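Local coordinates for protein A52 (Vaccinia virus, PDB 2VVW), which adopts a Bcl-2-like fold and targets host toll-like receptor signalling, binding IRAK2 to inhibit NF-kappaB and TRAF6 to activate p38, at residues 6-10 against 23-27; 28-33 against 106-111; 47-51 against 145-149; 71-77 against 112-118; 84-88 against 128-132. All coordinates share one frame. Residue numbers count along the deposited sequence, not the author numbering.

Contact 1. Residues 6-10 against 23-27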
# COMPACT_ATOMS: atom_id res chain seq x y z
N LYS A 6 3.30 11.33 7.46
CA LYS A 6 3.14 10.41 8.59
C LYS A 6 4.25 9.37 8.53
O LYS A 6 4.80 9.13 7.46
CB LYS A 6 1.79 9.70 8.48
CG LYS A 6 0.57 10.60 8.23
CD LYS A 6 -0.48 9.90 7.32
CE LYS A 6 -1.91 10.16 7.79
NZ LYS A 6 -2.27 9.40 9.05
N PRO A 7 4.59 8.73 9.67
CA PRO A 7 5.62 7.68 9.59
C PRO A 7 5.12 6.43 8.85
O PRO A 7 3.91 6.26 8.62
CB PRO A 7 5.88 7.33 11.06
CG PRO A 7 4.59 7.66 11.75
CD PRO A 7 4.08 8.88 11.04
N ASP A 8 6.04 5.57 8.47
CA ASP A 8 5.66 4.26 7.96
C ASP A 8 5.49 3.34 9.16
O ASP A 8 6.26 3.44 10.11
CB ASP A 8 6.75 3.71 7.06
CG ASP A 8 6.33 2.44 6.40
OD1 ASP A 8 5.58 2.52 5.39
OD2 ASP A 8 6.70 1.36 6.91
N TYR A 9 4.49 2.46 9.13
CA TYR A 9 4.15 1.63 10.30
C TYR A 9 4.73 0.21 10.30
O TYR A 9 4.67 -0.46 11.31
CB TYR A 9 2.64 1.66 10.56
CG TYR A 9 2.19 3.06 10.96
CD1 TYR A 9 2.62 3.63 12.16
CD2 TYR A 9 1.38 3.82 10.13
CE1 TYR A 9 2.25 4.92 12.53
CE2 TYR A 9 1.00 5.13 10.49
CZ TYR A 9 1.43 5.67 11.70
OH TYR A 9 1.09 6.96 12.06
N LEU A 10 5.35 -0.22 9.22
CA LEU A 10 5.84 -1.60 9.13
C LEU A 10 6.77 -1.98 10.27
O LEU A 10 6.58 -3.02 10.91
CB LEU A 10 6.55 -1.83 7.80
CG LEU A 10 7.01 -3.26 7.50
CD1 LEU A 10 5.92 -4.29 7.71
CD2 LEU A 10 7.53 -3.29 6.08
N THR A 23 -5.20 4.76 9.60
CA THR A 23 -3.99 4.69 8.77
C THR A 23 -3.12 3.50 9.15
O THR A 23 -2.56 2.84 8.28
CB THR A 23 -3.17 5.94 8.89
OG1 THR A 23 -3.99 7.07 8.60
CG2 THR A 23 -1.98 5.90 7.90
N ILE A 24 -2.99 3.25 10.45
CA ILE A 24 -2.22 2.12 10.93
C ILE A 24 -2.80 0.82 10.39
O ILE A 24 -2.05 -0.05 9.90
CB ILE A 24 -2.19 2.09 12.49
CG1 ILE A 24 -1.28 3.22 13.04
CG2 ILE A 24 -1.69 0.77 12.99
CD1 ILE A 24 -1.44 3.46 14.55
N LEU A 25 -4.12 0.69 10.46
CA LEU A 25 -4.77 -0.51 9.96
C LEU A 25 -4.68 -0.62 8.43
O LEU A 25 -4.50 -1.72 7.91
CB LEU A 25 -6.23 -0.60 10.44
CG LEU A 25 -6.45 -0.76 11.96
CD1 LEU A 25 -7.92 -0.65 12.29
CD2 LEU A 25 -5.90 -2.07 12.44
N GLU A 26 -4.79 0.49 7.71
CA GLU A 26 -4.60 0.49 6.25
C GLU A 26 -3.25 -0.10 5.90
O GLU A 26 -3.17 -0.98 5.06
CB GLU A 26 -4.68 1.89 5.63
CG GLU A 26 -6.05 2.51 5.52
CD GLU A 26 -6.04 3.90 4.84
OE1 GLU A 26 -6.79 4.08 3.85
OE2 GLU A 26 -5.28 4.79 5.29
N GLU A 27 -2.20 0.39 6.55
CA GLU A 27 -0.84 -0.07 6.27
C GLU A 27 -0.63 -1.50 6.72
O GLU A 27 0.08 -2.26 6.06
CB GLU A 27 0.20 0.87 6.90
CG GLU A 27 0.24 2.22 6.22
CD GLU A 27 1.54 2.99 6.39
OE1 GLU A 27 2.51 2.48 7.01
OE2 GLU A 27 1.57 4.14 5.89
O HOH W 1 1.68 6.42 7.22
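At the edge of the subunit interface, the N-terminal loop residues 6-10 fold back over the first turns of helix 21-35, where an Asx turn directs the chain: Asp8 OD2 accepts from Leu10 N at 3.1 Å. Tyr9 is the residue of the loop most covered by the helix. Its backbone N donates to Glu27 OE1 (2.9 Å, 161°), while its ring lies against Ile24, whose CG1 sits 3.7 Å from the ring centroid and almost on the ring normal, a CH-pi contact. Thr23 CG2 meets the ring edge, 4.0 Å from Tyr9 CE2. In this Bcl-2-like helical bundle the loop therefore covers one side of helix 21-35, and Leu44 of helix 43-49 touches both Tyr9 and Ile24. The hydroxyl of Tyr9 is hydrogen-bonded to Asp19. Farther out, Lys6 NZ donates to Thr23 OG1 at 2.9 Å and also forms a salt bridge with Glu20. A water gives one proton to Pro7 O and the other to Glu27 OE2, each at 2.6 Å, so that the carboxylate of Glu27 receives the loop through both oxygens. Asp8 OD1 and Glu27 OE1 are two acceptors only 3.5 Å apart; Lys123 of the second subunit forms salt bridges with both side chains and offsets the like charges.

Contact 2. Residues 28-33 against 106-111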
# COMPACT_ATOMS: atom_id res chain seq x y z
N TYR A 28 -1.24 -1.88 7.84
CA TYR A 28 -1.17 -3.26 8.33
C TYR A 28 -1.75 -4.26 7.31
O TYR A 28 -1.12 -5.25 6.93
CB TYR A 28 -1.94 -3.37 9.65
CG TYR A 28 -1.99 -4.77 10.21
CD1 TYR A 28 -0.83 -5.36 10.74
CD2 TYR A 28 -3.16 -5.51 10.18
CE1 TYR A 28 -0.85 -6.63 11.25
CE2 TYR A 28 -3.19 -6.80 10.70
CZ TYR A 28 -2.03 -7.36 11.23
OH TYR A 28 -2.05 -8.63 11.75
N PHE A 29 -2.95 -3.98 6.84
CA PHE A 29 -3.56 -4.83 5.83
C PHE A 29 -2.84 -4.80 4.49
O PHE A 29 -2.70 -5.84 3.84
CB PHE A 29 -5.05 -4.55 5.69
CG PHE A 29 -5.83 -4.96 6.91
CD1 PHE A 29 -5.83 -6.27 7.34
CD2 PHE A 29 -6.56 -4.04 7.63
CE1 PHE A 29 -6.55 -6.65 8.46
CE2 PHE A 29 -7.27 -4.43 8.75
CZ PHE A 29 -7.26 -5.72 9.16
N MET A 30 -2.30 -3.64 4.11
CA MET A 30 -1.51 -3.52 2.89
C MET A 30 -0.28 -4.40 2.99
O MET A 30 -0.03 -5.22 2.13
CB MET A 30 -1.10 -2.07 2.67
CG MET A 30 -0.16 -1.82 1.53
SD MET A 30 0.40 -0.10 1.55
CE MET A 30 1.60 -0.12 2.92
N TYR A 31 0.48 -4.23 4.07
CA TYR A 31 1.75 -4.94 4.19
C TYR A 31 1.57 -6.45 4.40
O TYR A 31 2.31 -7.27 3.81
CB TYR A 31 2.61 -4.34 5.30
CG TYR A 31 3.34 -3.06 4.92
CD1 TYR A 31 4.29 -3.05 3.89
CD2 TYR A 31 3.11 -1.86 5.61
CE1 TYR A 31 4.97 -1.89 3.53
CE2 TYR A 31 3.82 -0.67 5.26
CZ TYR A 31 4.72 -0.70 4.22
OH TYR A 31 5.43 0.42 3.88
N ARG A 32 0.63 -6.83 5.26
CA ARG A 32 0.35 -8.24 5.49
C ARG A 32 -0.27 -8.87 4.24
O ARG A 32 0.11 -9.97 3.82
CB ARG A 32 -0.56 -8.42 6.70
CG ARG A 32 -0.83 -9.89 7.02
CD ARG A 32 -1.37 -10.07 8.44
NE ARG A 32 -1.79 -11.46 8.65
CZ ARG A 32 -1.99 -12.01 9.84
NH1 ARG A 32 -1.80 -11.32 10.95
NH2 ARG A 32 -2.37 -13.28 9.92
N GLY A 33 -1.21 -8.18 3.63
CA GLY A 33 -1.84 -8.66 2.40
C GLY A 33 -0.94 -8.79 1.17
O GLY A 33 -1.22 -9.62 0.29
N CYS A 106 -10.07 -10.20 9.55
CA CYS A 106 -9.61 -9.57 8.31
C CYS A 106 -8.21 -10.02 7.96
O CYS A 106 -7.92 -10.36 6.81
CB CYS A 106 -9.65 -8.04 8.46
SG CYS A 106 -11.32 -7.43 8.47
N ALA A 107 -7.34 -10.01 8.96
CA ALA A 107 -5.94 -10.40 8.82
C ALA A 107 -5.78 -11.84 8.36
O ALA A 107 -4.93 -12.14 7.48
CB ALA A 107 -5.23 -10.23 10.13
N CYS A 108 -6.52 -12.73 8.98
CA CYS A 108 -6.46 -14.15 8.61
C CYS A 108 -7.04 -14.36 7.21
O CYS A 108 -6.57 -15.20 6.47
CB CYS A 108 -7.19 -15.01 9.65
SG CYS A 108 -6.35 -15.06 11.27
N VAL A 109 -8.05 -13.59 6.84
CA VAL A 109 -8.64 -13.66 5.49
C VAL A 109 -7.67 -13.12 4.44
O VAL A 109 -7.48 -13.73 3.38
CB VAL A 109 -10.01 -12.91 5.43
CG1 VAL A 109 -10.50 -12.76 4.00
CG2 VAL A 109 -11.05 -13.65 6.30
N VAL A 110 -7.03 -11.99 4.72
CA VAL A 110 -6.08 -11.42 3.77
C VAL A 110 -4.93 -12.41 3.48
O VAL A 110 -4.43 -12.44 2.37
CB VAL A 110 -5.56 -10.00 4.21
CG1 VAL A 110 -4.31 -10.09 5.10
CG2 VAL A 110 -5.30 -9.14 3.00
N ASP A 111 -4.57 -13.26 4.45
CA ASP A 111 -3.55 -14.27 4.19
C ASP A 111 -3.97 -15.22 3.09
O ASP A 111 -3.14 -15.64 2.29
CB ASP A 111 -3.24 -15.14 5.40
CG ASP A 111 -2.66 -14.39 6.56
OD1 ASP A 111 -2.09 -13.30 6.38
OD2 ASP A 111 -2.76 -14.92 7.68
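Helices 21-35 and 96-115 pack side by side in the interior of the Bcl-2-like bundle, their local axes 9.4 Å apart at an angle of -32°. The long bump is Arg32, a knob whose side chain fills the hole formed by Ala107, Cys108, Val110 and Asp111; Ala107 CB lies over one face of the guanidinium, 3.7 Å from Arg32 NH1. At the next residue the roles reverse: Gly33, without a side chain, leaves a hollow that Val110 occupies, with CG2 3.5 Å from Gly33 CA, and there the CA atoms of Gly33 and Val110 come within 5.2 Å. At the other end, Phe29 CE1 presses on Cys106 CB at 3.4 Å, and the Tyr28 ring edge meets Ala107. Arg32 NE and NH2 bind Asp111 OD1 and OD2 at 2.9 and 2.8 Å, respectively, a bidentate salt bridge, while NH1 donates to Tyr28 OH (2.8 Å). With Asp52 as a second acidic partner of Arg32, the buried charge is well compensated.

Contact 3. Residues 47-51 against 145-149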
# COMPACT_ATOMS: atom_id res chain seq x y z
N GLU A 47 1.74 -6.37 17.91
CA GLU A 47 0.58 -6.38 18.81
C GLU A 47 -0.72 -6.63 18.05
O GLU A 47 -1.58 -7.40 18.50
CB GLU A 47 0.45 -5.07 19.60
CG GLU A 47 1.48 -4.91 20.68
CD GLU A 47 1.46 -6.04 21.70
OE1 GLU A 47 0.36 -6.41 22.15
OE2 GLU A 47 2.54 -6.56 22.04
N ILE A 48 -0.86 -5.98 16.89
CA ILE A 48 -2.06 -6.14 16.09
C ILE A 48 -2.17 -7.60 15.63
O ILE A 48 -3.26 -8.17 15.60
CB ILE A 48 -2.11 -5.17 14.91
CG1 ILE A 48 -2.17 -3.72 15.42
CG2 ILE A 48 -3.35 -5.46 14.04
CD1 ILE A 48 -2.00 -2.71 14.36
N LYS A 49 -1.03 -8.21 15.32
CA LYS A 49 -0.97 -9.62 14.91
C LYS A 49 -1.53 -10.56 15.98
O LYS A 49 -2.10 -11.61 15.67
CB LYS A 49 0.47 -9.98 14.55
CG LYS A 49 0.64 -11.41 14.06
CD LYS A 49 1.87 -11.61 13.17
CE LYS A 49 3.17 -11.64 13.93
NZ LYS A 49 4.19 -12.50 13.23
N LYS A 50 -1.40 -10.19 17.25
CA LYS A 50 -1.98 -10.97 18.33
C LYS A 50 -3.51 -11.04 18.25
O LYS A 50 -4.10 -11.94 18.84
CB LYS A 50 -1.50 -10.45 19.69
CG LYS A 50 -0.01 -10.57 19.90
CD LYS A 50 0.40 -10.10 21.27
CE LYS A 50 1.91 -10.09 21.42
NZ LYS A 50 2.32 -9.59 22.76
N PHE A 51 -4.15 -10.11 17.54
CA PHE A 51 -5.60 -10.13 17.35
C PHE A 51 -6.11 -11.38 16.62
O PHE A 51 -7.31 -11.65 16.64
CB PHE A 51 -6.11 -8.91 16.57
CG PHE A 51 -5.92 -7.57 17.27
CD1 PHE A 51 -5.35 -7.47 18.53
CD2 PHE A 51 -6.33 -6.41 16.64
CE1 PHE A 51 -5.20 -6.23 19.15
CE2 PHE A 51 -6.20 -5.16 17.25
CZ PHE A 51 -5.63 -5.08 18.51
N LEU A 145 -4.05 -0.88 22.63
CA LEU A 145 -2.75 -1.16 22.02
C LEU A 145 -1.65 -0.41 22.73
O LEU A 145 -0.59 -0.96 23.03
CB LEU A 145 -2.76 -0.82 20.53
CG LEU A 145 -3.42 -1.85 19.61
CD1 LEU A 145 -3.72 -1.27 18.23
CD2 LEU A 145 -2.52 -3.09 19.49
N GLN A 146 -1.91 0.87 23.03
CA GLN A 146 -0.96 1.69 23.76
C GLN A 146 -0.62 1.07 25.11
O GLN A 146 0.56 0.99 25.47
CB GLN A 146 -1.52 3.10 23.96
CG GLN A 146 -1.54 3.94 22.69
CD GLN A 146 -2.22 5.30 22.90
OE1 GLN A 146 -3.21 5.40 23.61
NE2 GLN A 146 -1.68 6.33 22.27
N ASN A 147 -1.64 0.62 25.84
CA ASN A 147 -1.42 -0.08 27.11
C ASN A 147 -0.54 -1.31 26.95
O ASN A 147 0.37 -1.53 27.74
CB ASN A 147 -2.75 -0.54 27.73
CG ASN A 147 -3.56 0.59 28.31
OD1 ASN A 147 -3.00 1.59 28.77
ND2 ASN A 147 -4.88 0.45 28.29
N ARG A 148 -0.84 -2.10 25.93
CA ARG A 148 -0.11 -3.35 25.70
C ARG A 148 1.34 -3.09 25.34
O ARG A 148 2.22 -3.87 25.73
CB ARG A 148 -0.80 -4.18 24.62
CG ARG A 148 -2.11 -4.79 25.11
CD ARG A 148 -2.79 -5.65 24.06
NE ARG A 148 -4.10 -6.13 24.53
CZ ARG A 148 -4.92 -6.92 23.85
NH1 ARG A 148 -4.61 -7.36 22.64
NH2 ARG A 148 -6.09 -7.28 24.38
N LEU A 149 1.59 -2.01 24.61
CA LEU A 149 2.95 -1.62 24.25
C LEU A 149 3.77 -1.18 25.47
O LEU A 149 4.95 -1.50 25.59
CB LEU A 149 2.93 -0.53 23.17
CG LEU A 149 2.49 -1.07 21.81
CD1 LEU A 149 2.11 0.05 20.85
CD2 LEU A 149 3.57 -1.95 21.20
O HOH W 2 -2.09 -7.00 21.13
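Leu145 begins the face of helix 135-153 that packs on residues 47-51, where helix 43-49 gives way to helix 51-59. Its CD2 is 3.6 Å from Glu47 CB and 3.8 Å from Phe51 CZ, while CD1 reaches Ile48 CG1 at 4.0 Å, so this one leucine fills the space between three side chains. The next two residues are out of reach of 47-51, and Arg148 returns to the interface: its CB lies 3.5 Å from Glu47 OE1, and its extended side chain brings NH1 to the edge of the Phe51 ring, 3.7 Å from CE1. Leu149 closes the patch with CD2 3.7 Å from Glu47 CG. The C-terminal helix thus packs against the Bcl-2-like bundle beside helix 96-115, whose Ile100 and Ile103 also touch Phe51. Arg148 and Glu47 meet through a water that donates to Glu47 O and OE1 and accepts from Arg148 NH1 at 3.0 Å. Glu47 OE2 makes its salt bridge with Lys50 NZ (3.1 Å), so the two segments are joined by apolar packing and a water-mediated polar link.

Contact 4. Residues 71-77 against 112-118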
# COMPACT_ATOMS: atom_id res chain seq x y z
N LEU A 71 -13.68 -18.20 -0.17
CA LEU A 71 -12.90 -16.98 -0.18
C LEU A 71 -12.12 -16.76 -1.47
O LEU A 71 -12.00 -15.63 -1.92
CB LEU A 71 -11.96 -16.92 1.03
CG LEU A 71 -12.54 -16.59 2.41
CD1 LEU A 71 -11.44 -16.62 3.46
CD2 LEU A 71 -13.31 -15.22 2.43
N ASN A 72 -11.60 -17.83 -2.07
CA ASN A 72 -10.79 -17.69 -3.27
C ASN A 72 -11.62 -17.75 -4.55
O ASN A 72 -11.06 -17.70 -5.65
CB ASN A 72 -9.68 -18.75 -3.31
CG ASN A 72 -8.55 -18.45 -2.33
OD1 ASN A 72 -8.33 -17.32 -1.93
ND2 ASN A 72 -7.79 -19.51 -1.95
N SER A 73 -12.95 -17.82 -4.41
CA SER A 73 -13.82 -17.81 -5.58
C SER A 73 -14.00 -16.40 -6.12
O SER A 73 -13.65 -15.43 -5.46
CB SER A 73 -15.20 -18.39 -5.24
OG SER A 73 -15.91 -17.51 -4.41
N GLU A 74 -14.61 -16.30 -7.30
CA GLU A 74 -14.90 -15.02 -7.90
C GLU A 74 -15.71 -14.14 -6.94
O GLU A 74 -15.57 -12.93 -6.93
CB GLU A 74 -15.68 -15.21 -9.21
CG GLU A 74 -15.74 -13.97 -10.08
CD GLU A 74 -14.37 -13.57 -10.64
OE1 GLU A 74 -13.71 -14.43 -11.29
OE2 GLU A 74 -13.96 -12.40 -10.45
N GLU A 75 -16.57 -14.78 -6.13
CA GLU A 75 -17.49 -14.07 -5.26
C GLU A 75 -16.93 -13.89 -3.83
O GLU A 75 -17.60 -13.31 -2.98
CB GLU A 75 -18.82 -14.85 -5.17
CG GLU A 75 -19.54 -15.05 -6.48
CD GLU A 75 -19.00 -16.20 -7.36
OE1 GLU A 75 -18.16 -17.02 -6.92
OE2 GLU A 75 -19.44 -16.26 -8.53
N GLY A 76 -15.72 -14.36 -3.58
CA GLY A 76 -15.17 -14.47 -2.23
C GLY A 76 -15.12 -13.19 -1.41
O GLY A 76 -15.39 -13.21 -0.21
N ALA A 77 -14.76 -12.08 -2.05
CA ALA A 77 -14.68 -10.79 -1.36
C ALA A 77 -16.07 -10.33 -0.96
O ALA A 77 -16.29 -9.89 0.16
CB ALA A 77 -13.97 -9.74 -2.24
N VAL A 112 -5.24 -15.64 3.13
CA VAL A 112 -5.75 -16.60 2.16
C VAL A 112 -5.65 -15.98 0.77
O VAL A 112 -5.22 -16.63 -0.18
CB VAL A 112 -7.22 -17.02 2.48
CG1 VAL A 112 -7.83 -17.88 1.36
CG2 VAL A 112 -7.29 -17.78 3.80
N TRP A 113 -6.08 -14.73 0.64
CA TRP A 113 -6.02 -14.04 -0.64
C TRP A 113 -4.60 -13.80 -1.15
O TRP A 113 -4.34 -13.99 -2.36
CB TRP A 113 -6.79 -12.74 -0.55
CG TRP A 113 -8.26 -12.92 -0.39
CD1 TRP A 113 -9.04 -13.97 -0.83
CD2 TRP A 113 -9.17 -12.00 0.23
NE1 TRP A 113 -10.36 -13.74 -0.53
CE2 TRP A 113 -10.47 -12.55 0.13
CE3 TRP A 113 -9.00 -10.77 0.88
CZ2 TRP A 113 -11.60 -11.90 0.65
CZ3 TRP A 113 -10.13 -10.12 1.37
CH2 TRP A 113 -11.41 -10.70 1.26
N ARG A 114 -3.68 -13.45 -0.26
CA ARG A 114 -2.29 -13.28 -0.66
C ARG A 114 -1.78 -14.58 -1.24
O ARG A 114 -1.15 -14.60 -2.32
CB ARG A 114 -1.44 -12.87 0.54
CG ARG A 114 -0.01 -12.46 0.19
CD ARG A 114 0.82 -12.24 1.46
NE ARG A 114 0.90 -13.48 2.23
CZ ARG A 114 0.32 -13.71 3.41
NH1 ARG A 114 -0.40 -12.78 4.05
NH2 ARG A 114 0.49 -14.91 3.97
N ASN A 115 -2.03 -15.66 -0.53
CA ASN A 115 -1.54 -16.99 -0.95
C ASN A 115 -2.09 -17.43 -2.30
O ASN A 115 -1.43 -18.15 -3.03
CB ASN A 115 -1.84 -18.03 0.14
CG ASN A 115 -1.07 -17.78 1.42
OD1 ASN A 115 -0.07 -17.06 1.44
ND2 ASN A 115 -1.56 -18.35 2.52
N GLU A 116 -3.29 -16.97 -2.63
CA GLU A 116 -3.93 -17.25 -3.91
C GLU A 116 -3.57 -16.20 -4.98
O GLU A 116 -3.99 -16.31 -6.15
CB GLU A 116 -5.44 -17.30 -3.69
CG GLU A 116 -6.30 -17.70 -4.89
CD GLU A 116 -6.14 -19.14 -5.31
OE1 GLU A 116 -5.33 -19.89 -4.71
OE2 GLU A 116 -6.84 -19.53 -6.26
N LYS A 117 -2.78 -15.20 -4.57
CA LYS A 117 -2.31 -14.10 -5.43
C LYS A 117 -3.45 -13.22 -5.91
O LYS A 117 -3.38 -12.61 -6.97
CB LYS A 117 -1.44 -14.62 -6.58
CG LYS A 117 -0.22 -15.35 -6.09
CD LYS A 117 0.57 -15.94 -7.22
CE LYS A 117 1.90 -16.50 -6.72
NZ LYS A 117 2.66 -17.17 -7.82
N LEU A 118 -4.50 -13.14 -5.09
CA LEU A 118 -5.60 -12.21 -5.33
C LEU A 118 -5.24 -10.92 -4.61
O LEU A 118 -5.91 -10.51 -3.66
CB LEU A 118 -6.91 -12.80 -4.82
CG LEU A 118 -7.36 -14.05 -5.59
CD1 LEU A 118 -8.49 -14.81 -4.90
CD2 LEU A 118 -7.71 -13.73 -7.05
O HOH W 3 -5.36 -19.24 -0.37
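Asn72, Trp113 and Leu71 carry most of the buried surface where the segment leading into helix 76-90 meets the C-terminal end of helix 96-115. Asn72 projects onto the last helical turn; its OD1 comes to 3.4 Å from both Val112 CG1 and Glu116 CB, and this oxygen is buried without a hydrogen-bonding partner. Its ND2 is better served, by a water at 2.9 Å that in turn donates to Val112 O at 2.6 Å. Trp113 reaches back across the gap, and its indole NE1 donates to Leu71 O (2.9 Å, 152°), which ties the backbone just ahead of the turn to helix 96-115. The six-membered ring extends to Ala77, with CZ2 3.8 Å from Ala77 CA, and Leu71 CD2 packs on the same CZ2 at 4.1 Å. Both chain segments change direction here: Ser73 to Gly76 form a type I beta turn leading into helix 76-90, whereas Lys117, with positive phi, ends helix 96-115 in a Schellman motif that brings Leu118 CD1 to 3.9 Å from Asn72 OD1. Helix 62-68 borders the site through Ile62 and Lys66, which touch Val112, and Arg121, in the loop before helix 123-132, packs on Trp113 and hydrogen-bonds to Ser73 O.

Contact 5. Residues 84-88 against 128-132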
# COMPACT_ATOMS: atom_id res chain seq x y z
N ILE A 84 -19.39 -10.26 7.35
CA ILE A 84 -19.17 -9.17 8.28
C ILE A 84 -20.50 -8.52 8.67
O ILE A 84 -20.73 -8.22 9.84
CB ILE A 84 -18.21 -8.10 7.66
CG1 ILE A 84 -16.79 -8.66 7.49
CG2 ILE A 84 -18.21 -6.81 8.49
CD1 ILE A 84 -16.23 -9.39 8.71
N LYS A 85 -21.37 -8.30 7.70
CA LYS A 85 -22.72 -7.79 7.99
C LYS A 85 -23.56 -8.74 8.86
O LYS A 85 -24.27 -8.30 9.77
CB LYS A 85 -23.46 -7.44 6.68
CG LYS A 85 -22.91 -6.17 5.99
CD LYS A 85 -23.38 -6.03 4.54
CE LYS A 85 -23.04 -4.65 3.95
NZ LYS A 85 -23.53 -4.51 2.53
N VAL A 86 -23.46 -10.04 8.59
CA VAL A 86 -24.07 -11.05 9.45
C VAL A 86 -23.61 -10.90 10.91
O VAL A 86 -24.44 -10.81 11.82
CB VAL A 86 -23.76 -12.49 8.93
CG1 VAL A 86 -24.18 -13.57 9.95
CG2 VAL A 86 -24.47 -12.72 7.59
N GLN A 87 -22.29 -10.88 11.13
CA GLN A 87 -21.75 -10.82 12.49
C GLN A 87 -22.23 -9.58 13.20
O GLN A 87 -22.66 -9.64 14.36
CB GLN A 87 -20.22 -10.84 12.51
CG GLN A 87 -19.56 -12.01 11.86
CD GLN A 87 -20.22 -13.32 12.15
OE1 GLN A 87 -20.61 -14.04 11.24
NE2 GLN A 87 -20.33 -13.65 13.43
N LYS A 88 -22.20 -8.45 12.51
CA LYS A 88 -22.67 -7.21 13.10
C LYS A 88 -24.15 -7.31 13.48
O LYS A 88 -24.57 -6.81 14.53
CB LYS A 88 -22.38 -6.02 12.18
CG LYS A 88 -22.28 -4.71 12.92
CD LYS A 88 -22.08 -3.53 11.98
CE LYS A 88 -22.26 -2.19 12.71
NZ LYS A 88 -23.69 -1.73 12.69
N ALA A 128 -14.52 -3.58 5.14
CA ALA A 128 -15.09 -4.29 6.29
C ALA A 128 -14.94 -3.50 7.59
O ALA A 128 -15.90 -3.37 8.35
CB ALA A 128 -14.42 -5.68 6.43
N ILE A 129 -13.73 -2.97 7.83
CA ILE A 129 -13.42 -2.17 9.04
C ILE A 129 -14.32 -0.97 9.13
O ILE A 129 -14.87 -0.68 10.19
CB ILE A 129 -11.92 -1.68 9.06
CG1 ILE A 129 -10.95 -2.85 9.24
CG2 ILE A 129 -11.69 -0.63 10.16
CD1 ILE A 129 -11.13 -3.65 10.48
N LYS A 130 -14.51 -0.28 8.01
CA LYS A 130 -15.40 0.88 7.98
C LYS A 130 -16.87 0.53 8.28
O LYS A 130 -17.58 1.34 8.87
CB LYS A 130 -15.31 1.59 6.62
CG LYS A 130 -14.04 2.42 6.41
CD LYS A 130 -13.84 2.73 4.91
CE LYS A 130 -12.88 3.91 4.66
NZ LYS A 130 -12.39 3.97 3.22
N LEU A 131 -17.32 -0.67 7.89
CA LEU A 131 -18.69 -1.12 8.18
C LEU A 131 -18.87 -1.47 9.66
O LEU A 131 -19.96 -1.31 10.22
CB LEU A 131 -19.07 -2.38 7.38
CG LEU A 131 -19.51 -2.29 5.93
CD1 LEU A 131 -19.63 -3.70 5.37
CD2 LEU A 131 -20.83 -1.52 5.80
N PHE A 132 -17.82 -1.99 10.26
CA PHE A 132 -17.91 -2.66 11.55
C PHE A 132 -17.40 -1.82 12.74
O PHE A 132 -17.96 -1.90 13.84
CB PHE A 132 -17.13 -3.97 11.45
CG PHE A 132 -17.48 -4.99 12.51
CD1 PHE A 132 -18.46 -5.94 12.28
CD2 PHE A 132 -16.79 -5.02 13.72
CE1 PHE A 132 -18.77 -6.89 13.26
CE2 PHE A 132 -17.09 -5.98 14.69
CZ PHE A 132 -18.08 -6.91 14.46
O HOH W 4 -22.75 -1.57 9.55
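Helix 76-90 and helix 123-132 run in nearly the same direction here, with local axes 10.3 Å apart and a crossing angle of -19°. The CA atoms come closest at Ile84 and Ala128 (6.7 Å) and again one turn later at Lys88 and Phe132 (6.8 Å), so the two segments stay close over one full turn, with Lys85 and Leu131 somewhat wider at 7.8 Å between CA atoms. Phe132 contributes the most surface. Its t rotamer (chi1 -161°) brings the ring across to the other helix, where CD1 lies 3.9 Å from Ile84 CG2 and CE1 lies 3.9 Å from Lys88 CB; Gln87 CB is 4.3 Å from the same CE1. Ile84 also packs on Ala128, CG1 to CB at 4.0 Å, and Ile84, Ala128 and Phe132 make the buried side of the contact. Toward solvent, the lysines contribute their methylene carbons: Lys85 CE rests 3.8 Å from Leu131 CD1, and Lys88 CE is 3.5 Å from Leu131 O. That carbonyl, near the end of its helix, accepts a hydrogen bond from a water at 2.9 Å, which is weakly bound by Lys88 NZ at 3.3 Å. In this Bcl-2-like bundle, helix 96-115 lies against both partners, with Leu105 touching Ile84 and Met102 touching Ala128, while Ile91 and Leu94 of the loop after helix 76-90 pack on Phe132.

Contact 2 is the hub of the set, its centre about 7 Å from that of the chain, and it touches each of the others. It shares helix 21-35 with contact 1, where Tyr31 OH lies 2.6 Å from Asp8 OD1, a probable hydrogen bond, and helix 96-115 with contact 4, where Arg114 NH1 lies 2.9 Å from Arg32 O. Tyr28 packs on Ile48 and Lys49 of contact 3, and Phe29 on Ile129 of contact 5. Contacts 3 and 4 sit on opposite sides of the chain centre, about 27 Å apart between centres. Contacts 1 and 2 also reach the second subunit, so helix 21-35 links the bundle interior to the dimer interface.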